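Local coordinates for IroE protein (Escherichia coli, PDB 2GZS), which hydrolyses the trilactone ring of enterobactin and its C-glucosylated (salmochelin) forms, preferring the iron-free siderophores and usually cutting once to leave linear trimers, at residues L49-A53 with Y79-F85; R90-P96 with H148-F154; A98-T103 with G176-A181; L156-S162 with F194-L199. One frame throughout, in Å; residues are numbered along the deposited sequence.

Interaction 1. Residues L49-A53 with Y79-F85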
# COMPACT_ATOMS: atom_id res chain seq x y z
N LEU A 49 -3.79 1.43 -0.80
CA LEU A 49 -5.00 0.81 -1.35
C LEU A 49 -6.20 0.90 -0.38
O LEU A 49 -6.09 1.38 0.75
CB LEU A 49 -4.69 -0.65 -1.65
CG LEU A 49 -3.50 -0.91 -2.59
CD1 LEU A 49 -3.53 -2.39 -3.07
CD2 LEU A 49 -3.23 0.02 -3.71
N ASP A 50 -7.36 0.43 -0.82
CA ASP A 50 -8.59 0.60 -0.06
C ASP A 50 -8.78 2.03 0.39
O ASP A 50 -9.05 2.31 1.56
CB ASP A 50 -8.61 -0.39 1.13
CG ASP A 50 -8.70 -1.84 0.63
OD1 ASP A 50 -9.51 -2.08 -0.32
OD2 ASP A 50 -7.97 -2.64 1.26
N GLY A 51 -8.62 2.95 -0.56
CA GLY A 51 -8.50 4.36 -0.18
C GLY A 51 -9.73 4.88 0.45
O GLY A 51 -9.60 5.84 1.24
N ASN A 52 -10.94 4.42 0.17
CA ASN A 52 -12.13 4.97 0.82
C ASN A 52 -12.03 4.71 2.34
O ASN A 52 -12.33 5.61 3.14
CB ASN A 52 -13.43 4.34 0.34
CG ASN A 52 -13.63 4.43 -1.14
OD1 ASN A 52 -14.40 5.23 -1.69
ND2 ASN A 52 -12.89 3.62 -1.84
N ALA A 53 -11.56 3.55 2.72
CA ALA A 53 -11.52 3.16 4.15
C ALA A 53 -10.42 3.91 4.85
O ALA A 53 -10.55 4.36 5.99
CB ALA A 53 -11.30 1.64 4.26
N TYR A 79 -12.39 3.76 -4.62
CA TYR A 79 -13.38 3.46 -5.63
C TYR A 79 -14.52 4.42 -5.58
O TYR A 79 -14.72 5.03 -4.50
CB TYR A 79 -13.90 2.01 -5.46
CG TYR A 79 -12.83 0.99 -5.78
CD1 TYR A 79 -12.58 0.60 -7.10
CD2 TYR A 79 -12.04 0.38 -4.78
CE1 TYR A 79 -11.60 -0.37 -7.39
CE2 TYR A 79 -11.04 -0.57 -5.03
CZ TYR A 79 -10.84 -0.93 -6.39
OH TYR A 79 -9.84 -1.85 -6.63
N GLN A 80 -15.28 4.55 -6.67
CA GLN A 80 -16.44 5.45 -6.65
C GLN A 80 -17.61 4.73 -6.01
O GLN A 80 -18.49 4.12 -6.66
CB GLN A 80 -16.69 5.86 -8.12
CG GLN A 80 -15.58 6.76 -8.65
CD GLN A 80 -15.75 7.11 -10.13
OE1 GLN A 80 -16.92 7.23 -10.54
NE2 GLN A 80 -14.66 7.24 -10.88
N THR A 81 -17.62 4.77 -4.69
CA THR A 81 -18.63 4.06 -3.89
C THR A 81 -18.86 4.81 -2.60
O THR A 81 -18.01 5.57 -2.14
CB THR A 81 -18.20 2.64 -3.54
OG1 THR A 81 -19.23 2.05 -2.70
CG2 THR A 81 -16.90 2.68 -2.73
N ASN A 82 -20.03 4.60 -2.00
CA ASN A 82 -20.23 5.26 -0.71
C ASN A 82 -19.94 4.31 0.44
O ASN A 82 -20.16 4.64 1.60
CB ASN A 82 -21.68 5.75 -0.56
CG ASN A 82 -22.00 6.91 -1.48
OD1 ASN A 82 -21.50 8.02 -1.29
ND2 ASN A 82 -22.82 6.64 -2.49
N LEU A 83 -19.47 3.10 0.16
CA LEU A 83 -19.07 2.19 1.21
C LEU A 83 -17.56 2.22 1.41
O LEU A 83 -16.81 2.75 0.58
CB LEU A 83 -19.50 0.79 0.75
CG LEU A 83 -21.01 0.76 0.41
CD1 LEU A 83 -21.27 -0.53 -0.35
CD2 LEU A 83 -21.87 0.89 1.65
N PRO A 84 -17.03 1.74 2.50
CA PRO A 84 -15.59 1.82 2.74
C PRO A 84 -14.75 0.93 1.83
O PRO A 84 -13.57 1.25 1.59
CB PRO A 84 -15.42 1.36 4.20
CG PRO A 84 -16.75 0.94 4.70
CD PRO A 84 -17.79 1.19 3.66
N PHE A 85 -15.35 -0.13 1.30
CA PHE A 85 -14.65 -1.00 0.34
C PHE A 85 -15.51 -1.26 -0.87
O PHE A 85 -16.74 -1.29 -0.85
CB PHE A 85 -14.26 -2.37 0.97
CG PHE A 85 -13.36 -2.21 2.16
CD1 PHE A 85 -11.97 -2.28 2.06
CD2 PHE A 85 -13.91 -1.99 3.43
CE1 PHE A 85 -11.18 -2.10 3.18
CE2 PHE A 85 -13.09 -1.80 4.54
CZ PHE A 85 -11.71 -1.88 4.46
O HOH W 1 -11.88 1.50 -0.54
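A single bridging water does the clearest polar work of this contact. Water 1 accepts from Asn52 N at 3.1 Å and donates to Pro84 O at 2.7 Å, so it joins the first turn of helix 51-57 to the loop that follows strand 73-79. That loop curls round the side chain of Asn52, which points into it; Asn52 CB lies 3.3 Å from Pro84 O. The loop holds its own shape through an ST turn, in which Leu83 N donates to Thr81 OG1 at 3.1 Å. On the neighbouring side Ala53 CB sits over a face of the Phe85 ring, 4.0 Å from its centroid, a CH-pi contact extended by Ala53 CB to Pro84 CB at 4.1 Å. Asp50, in the N-cap position, does not cap the helix with its side chain. Its OD1 approaches the edge of the same ring, 3.4 Å from Phe85 CD1, while its charge is met by a salt bridge to Arg90. Phe251 of helix 247-262 also touches Asp50 and Ala53. Here, then, the start of a helix that follows one strand of the alpha/beta-hydrolase sheet meets the loop leaving the adjacent strand. The chemistry implies a seam of apolar and CH-pi packing whose polar gap is filled by water, since Ala53 N, 3.3 Å from Pro84 O but badly angled, turns weakly to Asp50 O instead.

Interaction 2. Residues R90-P96 with H148-F154. With DFP (diisopropyl phosphonate), chain B.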
# COMPACT_ATOMS: atom_id res chain seq x y z
N ARG A 90 -11.88 -4.77 -5.63
CA ARG A 90 -10.57 -4.99 -5.06
C ARG A 90 -10.08 -6.45 -5.15
O ARG A 90 -8.90 -6.72 -5.27
CB ARG A 90 -10.58 -4.48 -3.60
CG ARG A 90 -11.28 -5.44 -2.64
CD ARG A 90 -11.52 -4.74 -1.29
NE ARG A 90 -10.29 -4.72 -0.54
CZ ARG A 90 -9.67 -5.65 0.15
NH1 ARG A 90 -10.34 -6.85 0.14
NH2 ARG A 90 -8.54 -5.50 0.80
N ALA A 91 -11.08 -7.37 -5.10
CA ALA A 91 -10.69 -8.78 -5.25
C ALA A 91 -10.07 -9.04 -6.65
O ALA A 91 -9.22 -9.90 -6.66
CB ALA A 91 -11.91 -9.69 -5.14
N TYR A 92 -10.52 -8.27 -7.61
CA TYR A 92 -9.91 -8.38 -8.96
C TYR A 92 -8.58 -7.64 -9.03
O TYR A 92 -7.55 -8.17 -9.40
CB TYR A 92 -10.88 -7.85 -10.01
CG TYR A 92 -10.31 -8.18 -11.40
CD1 TYR A 92 -10.17 -9.48 -11.88
CD2 TYR A 92 -9.89 -7.17 -12.22
CE1 TYR A 92 -9.63 -9.72 -13.17
CE2 TYR A 92 -9.35 -7.35 -13.48
CZ TYR A 92 -9.23 -8.65 -13.92
OH TYR A 92 -8.70 -8.85 -15.19
N ASP A 93 -8.68 -6.32 -8.65
CA ASP A 93 -7.48 -5.50 -8.89
C ASP A 93 -6.27 -5.85 -8.11
O ASP A 93 -5.12 -5.60 -8.51
CB ASP A 93 -7.83 -4.04 -8.55
CG ASP A 93 -8.71 -3.32 -9.53
OD1 ASP A 93 -8.73 -3.75 -10.72
OD2 ASP A 93 -9.38 -2.34 -9.17
N TYR A 94 -6.48 -6.43 -6.87
CA TYR A 94 -5.34 -6.60 -5.96
C TYR A 94 -4.70 -7.96 -6.01
O TYR A 94 -3.63 -8.20 -5.39
CB TYR A 94 -5.76 -6.32 -4.50
CG TYR A 94 -6.26 -4.90 -4.25
CD1 TYR A 94 -6.24 -3.88 -5.19
CD2 TYR A 94 -6.77 -4.62 -2.97
CE1 TYR A 94 -6.72 -2.59 -4.88
CE2 TYR A 94 -7.25 -3.35 -2.66
CZ TYR A 94 -7.22 -2.36 -3.62
OH TYR A 94 -7.70 -1.09 -3.31
N THR A 95 -5.33 -8.87 -6.77
CA THR A 95 -4.84 -10.23 -6.69
C THR A 95 -4.06 -10.71 -7.92
O THR A 95 -4.43 -10.40 -9.06
CB THR A 95 -6.01 -11.24 -6.50
OG1 THR A 95 -6.97 -10.99 -7.55
CG2 THR A 95 -6.65 -11.12 -5.13
N PRO A 96 -3.00 -11.49 -7.74
CA PRO A 96 -2.24 -12.08 -8.85
C PRO A 96 -2.95 -13.38 -9.25
O PRO A 96 -3.84 -13.88 -8.51
CB PRO A 96 -0.87 -12.41 -8.22
CG PRO A 96 -1.26 -12.79 -6.83
CD PRO A 96 -2.42 -11.88 -6.42
N HIS A 148 -3.57 -3.80 2.63
CA HIS A 148 -3.90 -4.81 3.66
C HIS A 148 -4.75 -5.93 3.05
O HIS A 148 -5.65 -5.68 2.30
CB HIS A 148 -4.71 -4.09 4.78
CG HIS A 148 -5.25 -4.99 5.86
ND1 HIS A 148 -6.53 -5.50 5.80
CD2 HIS A 148 -4.67 -5.44 7.00
CE1 HIS A 148 -6.70 -6.23 6.90
NE2 HIS A 148 -5.63 -6.24 7.65
N SER A 149 -4.38 -7.13 3.53
CA SER A 149 -5.20 -8.34 3.17
C SER A 149 -5.04 -8.58 1.67
O SER A 149 -3.87 -8.78 1.29
CB SER A 149 -6.63 -8.18 3.69
OG SER A 149 -7.27 -9.52 3.55
N TYR A 150 -6.09 -8.55 0.83
CA TYR A 150 -5.77 -8.60 -0.61
C TYR A 150 -4.81 -7.48 -0.99
O TYR A 150 -3.96 -7.68 -1.86
CB TYR A 150 -7.04 -8.52 -1.44
CG TYR A 150 -7.91 -9.77 -1.60
CD1 TYR A 150 -7.27 -11.01 -1.59
CD2 TYR A 150 -9.26 -9.64 -1.77
CE1 TYR A 150 -8.09 -12.13 -1.74
CE2 TYR A 150 -10.08 -10.77 -1.94
CZ TYR A 150 -9.43 -11.98 -1.91
OH TYR A 150 -10.19 -13.12 -2.09
N GLY A 151 -4.94 -6.32 -0.35
CA GLY A 151 -4.00 -5.22 -0.64
C GLY A 151 -2.59 -5.63 -0.28
O GLY A 151 -1.63 -5.23 -0.93
N GLY A 152 -2.39 -6.47 0.76
CA GLY A 152 -1.05 -6.91 1.12
C GLY A 152 -0.46 -7.85 0.07
O GLY A 152 0.76 -7.83 -0.20
N LEU A 153 -1.34 -8.68 -0.55
CA LEU A 153 -0.87 -9.49 -1.67
C LEU A 153 -0.40 -8.61 -2.86
O LEU A 153 0.65 -8.91 -3.47
CB LEU A 153 -1.97 -10.43 -2.24
CG LEU A 153 -2.50 -11.37 -1.14
CD1 LEU A 153 -3.62 -12.24 -1.75
CD2 LEU A 153 -1.37 -12.23 -0.57
N PHE A 154 -1.20 -7.58 -3.11
CA PHE A 154 -0.84 -6.67 -4.21
C PHE A 154 0.53 -6.06 -3.95
O PHE A 154 1.33 -5.90 -4.87
CB PHE A 154 -1.88 -5.54 -4.34
CG PHE A 154 -1.50 -4.63 -5.50
CD1 PHE A 154 -1.72 -5.02 -6.82
CD2 PHE A 154 -0.91 -3.39 -5.25
CE1 PHE A 154 -1.30 -4.19 -7.87
CE2 PHE A 154 -0.48 -2.54 -6.28
CZ PHE A 154 -0.72 -2.96 -7.57
C1 DFP B . -9.77 -9.51 5.50
C2 DFP B . -11.11 -10.24 5.48
C3 DFP B . -9.73 -8.37 6.49
C1' DFP B . -8.81 -11.79 1.71
C2' DFP B . -7.41 -12.31 1.82
C3' DFP B . -9.78 -13.01 1.83
P DFP B . -8.72 -9.47 3.01
O1P DFP B . -9.64 -8.94 4.16
O2P DFP B . -9.10 -10.99 2.83
O3P DFP B . -8.86 -8.67 1.72
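The nucleophile elbow of the alpha/beta-hydrolase fold, the tight turn from strand 143-148 into helix 150-161, here fits against the end of helix 87-93 and the residues after it. Ser149 sits at the apex with the strained backbone (phi 67°, psi -119°) expected of such a nucleophile. The main bump is the Tyr150 ring, which enters a hollow walled by Arg90, Ala91 and Thr95: Thr95 CG2 lies over one face, 3.9 Å from the ring centroid, and Ala91 CB is 3.8 Å from Tyr150 CE2. The opposite face meets the C1' atom of the bound diisopropyl phosphonate, so the same ring also walls the ligand pocket. Next to it, Tyr94 CB wedges between Tyr150 CB and Phe154 CB, 4.0 Å from each, and Pro96 CD rests 4.4 Å from Leu153 CB. Tyr94 CD2 lies 3.6 Å from Gly151 N; the glycine suits the elbow itself, since a CB there would collide with His148 N. Asp50 holds Arg90 in a salt bridge and presents its backbone N to the Tyr94 hydroxyl. The fit ends at the active site: Ser149 OG is bonded covalently to P of the inhibitor at 1.5 Å, and O3P, placed as in an oxyanion hole, accepts from Tyr150 N at 2.9 Å and from Arg90 NH1 at 2.8 Å.

Interaction 3. Residues A98-T103 with G176-A181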
# COMPACT_ATOMS: atom_id res chain seq x y z
N ALA A 98 -2.20 -16.59 -8.94
CA ALA A 98 -2.00 -17.63 -7.95
C ALA A 98 -3.12 -17.65 -6.92
O ALA A 98 -3.47 -18.71 -6.38
CB ALA A 98 -0.65 -17.41 -7.27
N GLU A 99 -3.73 -16.48 -6.64
CA GLU A 99 -4.76 -16.49 -5.61
C GLU A 99 -5.91 -17.43 -5.94
O GLU A 99 -6.60 -17.84 -5.00
CB GLU A 99 -5.26 -15.04 -5.39
CG GLU A 99 -6.28 -14.83 -4.28
CD GLU A 99 -5.74 -15.13 -2.90
OE1 GLU A 99 -4.53 -15.34 -2.67
OE2 GLU A 99 -6.52 -15.23 -1.90
N SER A 100 -6.21 -17.82 -7.18
CA SER A 100 -7.34 -18.70 -7.49
C SER A 100 -6.91 -20.12 -7.86
O SER A 100 -7.66 -20.89 -8.48
CB SER A 100 -8.15 -18.15 -8.67
OG SER A 100 -7.39 -18.19 -9.87
N ARG A 101 -5.70 -20.48 -7.51
CA ARG A 101 -5.24 -21.85 -7.80
C ARG A 101 -6.03 -22.90 -7.01
O ARG A 101 -6.18 -22.71 -5.79
CB ARG A 101 -3.75 -21.92 -7.50
CG ARG A 101 -3.01 -20.81 -8.26
CD ARG A 101 -2.09 -21.36 -9.33
NE ARG A 101 -2.41 -20.89 -10.67
CZ ARG A 101 -3.59 -20.88 -11.28
NH1 ARG A 101 -4.68 -21.33 -10.70
NH2 ARG A 101 -3.68 -20.41 -12.53
N LYS A 102 -6.51 -23.94 -7.69
CA LYS A 102 -7.17 -25.06 -7.01
C LYS A 102 -8.33 -24.65 -6.10
O LYS A 102 -8.38 -25.06 -4.94
CB LYS A 102 -6.13 -25.83 -6.19
CG LYS A 102 -4.82 -26.02 -6.94
CD LYS A 102 -4.45 -27.49 -7.04
CE LYS A 102 -3.69 -27.78 -8.33
NZ LYS A 102 -3.08 -29.14 -8.33
N THR A 103 -9.23 -23.84 -6.63
CA THR A 103 -10.39 -23.39 -5.87
C THR A 103 -11.53 -22.98 -6.75
O THR A 103 -11.38 -22.61 -7.92
CB THR A 103 -10.00 -22.15 -5.03
OG1 THR A 103 -11.08 -21.81 -4.16
CG2 THR A 103 -9.81 -20.94 -5.95
N GLY A 176 -4.40 -14.28 2.74
CA GLY A 176 -4.69 -14.66 1.32
C GLY A 176 -4.37 -16.11 1.00
O GLY A 176 -3.48 -16.76 1.53
N ARG A 177 -5.23 -16.69 0.10
CA ARG A 177 -4.94 -18.08 -0.28
C ARG A 177 -3.58 -18.26 -0.95
O ARG A 177 -2.90 -19.28 -0.82
CB ARG A 177 -5.99 -18.51 -1.30
CG ARG A 177 -7.41 -18.57 -0.81
CD ARG A 177 -8.23 -19.17 -1.99
NE ARG A 177 -7.89 -20.60 -2.10
CZ ARG A 177 -7.16 -21.21 -3.03
NH1 ARG A 177 -6.58 -20.62 -4.08
NH2 ARG A 177 -7.02 -22.53 -2.87
N GLY A 178 -3.16 -17.25 -1.70
CA GLY A 178 -1.88 -17.49 -2.40
C GLY A 178 -0.71 -16.82 -1.72
O GLY A 178 0.32 -16.46 -2.31
N TYR A 179 -0.83 -16.61 -0.39
CA TYR A 179 0.28 -16.06 0.40
C TYR A 179 1.55 -16.85 0.24
O TYR A 179 2.62 -16.34 -0.03
CB TYR A 179 -0.13 -16.06 1.88
CG TYR A 179 0.85 -15.86 2.99
CD1 TYR A 179 1.53 -14.64 3.02
CD2 TYR A 179 1.13 -16.79 4.00
CE1 TYR A 179 2.45 -14.38 4.02
CE2 TYR A 179 2.05 -16.53 5.01
CZ TYR A 179 2.71 -15.30 5.01
OH TYR A 179 3.63 -14.95 5.97
N ASP A 180 1.50 -18.18 0.45
CA ASP A 180 2.71 -18.98 0.38
C ASP A 180 3.27 -18.97 -1.04
O ASP A 180 4.52 -18.99 -1.11
CB ASP A 180 2.47 -20.44 0.82
CG ASP A 180 2.16 -20.54 2.32
OD1 ASP A 180 3.14 -20.57 3.09
OD2 ASP A 180 0.99 -20.61 2.72
N ALA A 181 2.37 -18.97 -2.03
CA ALA A 181 2.93 -18.95 -3.41
C ALA A 181 3.70 -17.67 -3.69
O ALA A 181 4.76 -17.59 -4.34
CB ALA A 181 1.85 -19.06 -4.46
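Two side chains, exchanged in opposite directions, make the hydrogen bonds that cross this surface contact. From segment 98-103, the Glu99 carboxylate reaches the turn that leads into helix 179-187: OE2 accepts from Arg177 N at 2.8 Å and OE1 from Gly178 N at a short 2.5 Å. Both amides lie in a type I beta turn, closed by Tyr179 N donating to Gly176 O at 3.3 Å. In return, the Arg177 guanidinium serves backbone carbonyls of the loop. Its NH1 donates to Glu99 O at 2.9 Å and to Arg101 O at 2.7 Å, and NH2 adds a weak bond to Arg101 O at 3.0 Å. Thr103 CB packs over one guanidinium face, 3.6 Å from Arg177 CZ, while the Thr103 hydroxyl is paired with Leu105 within its own loop. Gly178 lets the backbones come close, with CA atoms of Glu99 and Gly178 4.4 Å apart; Ala98 CB and Ala181 CB meet at 4.1 Å. A carboxylate receiving consecutive backbone amides beside a helix start, with an arginine returning bonds to the loop's carbonyls, is a polar loop-to-loop join. It lies at the margin of the esterase's active-site pocket, where Gly176 touches the bound phosphonate.

Interaction 4. Residues L156-S162 with F194-L199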
# COMPACT_ATOMS: atom_id res chain seq x y z
N LEU A 156 3.11 -7.33 -2.25
CA LEU A 156 4.15 -8.36 -2.54
C LEU A 156 4.33 -8.54 -4.05
O LEU A 156 5.48 -8.59 -4.54
CB LEU A 156 3.80 -9.70 -1.91
CG LEU A 156 3.81 -9.75 -0.38
CD1 LEU A 156 3.36 -11.13 0.13
CD2 LEU A 156 5.18 -9.38 0.18
N ASP A 157 3.24 -8.63 -4.77
CA ASP A 157 3.23 -8.77 -6.22
C ASP A 157 4.00 -7.61 -6.86
O ASP A 157 4.77 -7.78 -7.83
CB ASP A 157 1.80 -8.92 -6.73
CG ASP A 157 1.69 -9.22 -8.22
OD1 ASP A 157 2.26 -10.29 -8.61
OD2 ASP A 157 1.10 -8.49 -9.04
N SER A 158 3.80 -6.42 -6.29
CA SER A 158 4.44 -5.21 -6.84
C SER A 158 5.90 -5.18 -6.42
O SER A 158 6.76 -4.77 -7.23
CB SER A 158 3.72 -3.98 -6.23
OG SER A 158 2.39 -3.94 -6.68
N TRP A 159 6.25 -5.59 -5.20
CA TRP A 159 7.68 -5.66 -4.83
C TRP A 159 8.43 -6.56 -5.80
O TRP A 159 9.57 -6.36 -6.20
CB TRP A 159 7.78 -6.24 -3.38
CG TRP A 159 9.21 -6.31 -2.90
CD1 TRP A 159 9.95 -5.30 -2.30
CD2 TRP A 159 10.10 -7.42 -2.96
NE1 TRP A 159 11.21 -5.75 -2.01
CE2 TRP A 159 11.33 -7.08 -2.41
CE3 TRP A 159 9.93 -8.72 -3.45
CZ2 TRP A 159 12.42 -7.95 -2.32
CZ3 TRP A 159 10.99 -9.60 -3.37
CH2 TRP A 159 12.20 -9.24 -2.82
N LEU A 160 7.78 -7.63 -6.28
CA LEU A 160 8.40 -8.56 -7.26
C LEU A 160 8.55 -7.92 -8.62
O LEU A 160 9.50 -8.25 -9.32
CB LEU A 160 7.55 -9.84 -7.42
CG LEU A 160 7.69 -10.83 -6.26
CD1 LEU A 160 6.55 -11.86 -6.32
CD2 LEU A 160 9.08 -11.48 -6.32
N SER A 161 7.62 -7.07 -9.02
CA SER A 161 7.59 -6.68 -10.44
C SER A 161 7.90 -5.21 -10.69
O SER A 161 8.25 -4.80 -11.81
CB SER A 161 6.22 -7.04 -11.01
OG SER A 161 5.79 -8.36 -10.64
N SER A 162 7.82 -4.34 -9.73
CA SER A 162 7.78 -2.88 -9.99
C SER A 162 9.18 -2.30 -9.90
O SER A 162 9.97 -2.78 -9.09
CB SER A 162 6.88 -2.19 -8.94
OG SER A 162 6.87 -0.77 -9.18
N PHE A 194 17.09 -6.77 -5.83
CA PHE A 194 15.99 -6.11 -5.14
C PHE A 194 16.48 -5.24 -4.01
O PHE A 194 15.72 -4.83 -3.12
CB PHE A 194 15.01 -7.22 -4.61
CG PHE A 194 14.26 -7.85 -5.78
CD1 PHE A 194 12.94 -7.56 -6.04
CD2 PHE A 194 14.92 -8.71 -6.66
CE1 PHE A 194 12.27 -8.07 -7.12
CE2 PHE A 194 14.31 -9.23 -7.77
CZ PHE A 194 12.97 -8.91 -8.02
N CYS A 195 17.81 -4.95 -4.03
CA CYS A 195 18.39 -4.13 -2.97
C CYS A 195 17.82 -2.73 -2.85
O CYS A 195 17.92 -2.13 -1.76
CB CYS A 195 19.91 -4.08 -3.10
SG CYS A 195 20.54 -3.28 -4.60
N THR A 196 17.25 -2.14 -3.89
CA THR A 196 16.69 -0.79 -3.70
C THR A 196 15.22 -0.78 -3.33
O THR A 196 14.54 0.24 -3.38
CB THR A 196 16.84 -0.04 -5.04
OG1 THR A 196 16.15 -0.75 -6.08
CG2 THR A 196 18.29 -0.02 -5.48
N LYS A 197 14.63 -1.91 -3.00
CA LYS A 197 13.21 -2.06 -2.71
C LYS A 197 13.03 -2.57 -1.28
O LYS A 197 13.22 -3.77 -1.04
CB LYS A 197 12.48 -3.02 -3.65
CG LYS A 197 12.49 -2.49 -5.07
CD LYS A 197 11.55 -3.23 -6.02
CE LYS A 197 12.19 -4.09 -7.06
NZ LYS A 197 11.17 -4.88 -7.86
N HIS A 198 12.72 -1.65 -0.35
CA HIS A 198 12.52 -2.00 1.06
C HIS A 198 11.22 -2.75 1.26
O HIS A 198 10.21 -2.28 0.70
CB HIS A 198 12.40 -0.71 1.89
CG HIS A 198 11.92 -0.89 3.28
ND1 HIS A 198 12.63 -1.68 4.19
CD2 HIS A 198 10.86 -0.36 3.93
CE1 HIS A 198 11.99 -1.64 5.36
NE2 HIS A 198 10.92 -0.87 5.23
N LEU A 199 11.26 -3.86 1.99
CA LEU A 199 10.00 -4.61 2.14
C LEU A 199 9.67 -4.67 3.61
O LEU A 199 10.51 -5.09 4.42
CB LEU A 199 10.20 -6.04 1.60
CG LEU A 199 8.98 -6.93 1.80
CD1 LEU A 199 7.76 -6.40 1.07
CD2 LEU A 199 9.41 -8.35 1.35
O HOH W 2 11.58 -6.28 -10.43
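Lys197 delivers the strongest polar contacts, its NZ donating to Trp159 O and Ser162 O, both at 2.7 Å. These carbonyls belong to the end of helix 150-161 and the residue just beyond it. Water 2 adds a third link, accepting from Lys197 NZ at 3.0 Å and donating to Leu160 O at 3.1 Å. In the reverse direction the indole Trp159 NE1 donates to Lys197 O at 3.0 Å, so one residue pair is tied twice. Outward from these bonds, the indole is sandwiched: Leu199 CB makes a CH-pi contact over one face, 4.1 Å from the five-membered ring centroid, and Phe194 lies across the other, with Trp159 CZ2 3.5 Å from Phe194 CB. Leu156 CD2 and Leu199 CD1 meet at 4.0 Å, extending the apolar layer toward the sheet, while Tyr168 packs edge-to-face with the indole. A buried lysine is thus accommodated in a helix-to-strand junction because carbonyls at and just beyond the helix end, with a water, serve as acceptors for its NZ.

How the interactions relate
Taken together, the four contacts illustrate how polar chemistry changes with depth and position in one alpha/beta-hydrolase domain. Interaction 2 is wholly buried and rests on shape, with its clear polar bonds directed to the inhibitor; interaction 1, partly buried, touches it through the salt bridge Asp50 to Arg90 and through Tyr79 OH near Asp93 OD2. Interaction 3 lies at the surface and relies on charged side chains meeting backbone, yet reaches interaction 2 by packing of Glu99 on Tyr150 and Leu153. Interactions 2 and 4 share helix 150-161, the first at its active-site end, the second at its far end, where buried aromatic packing and lysine bonds combine.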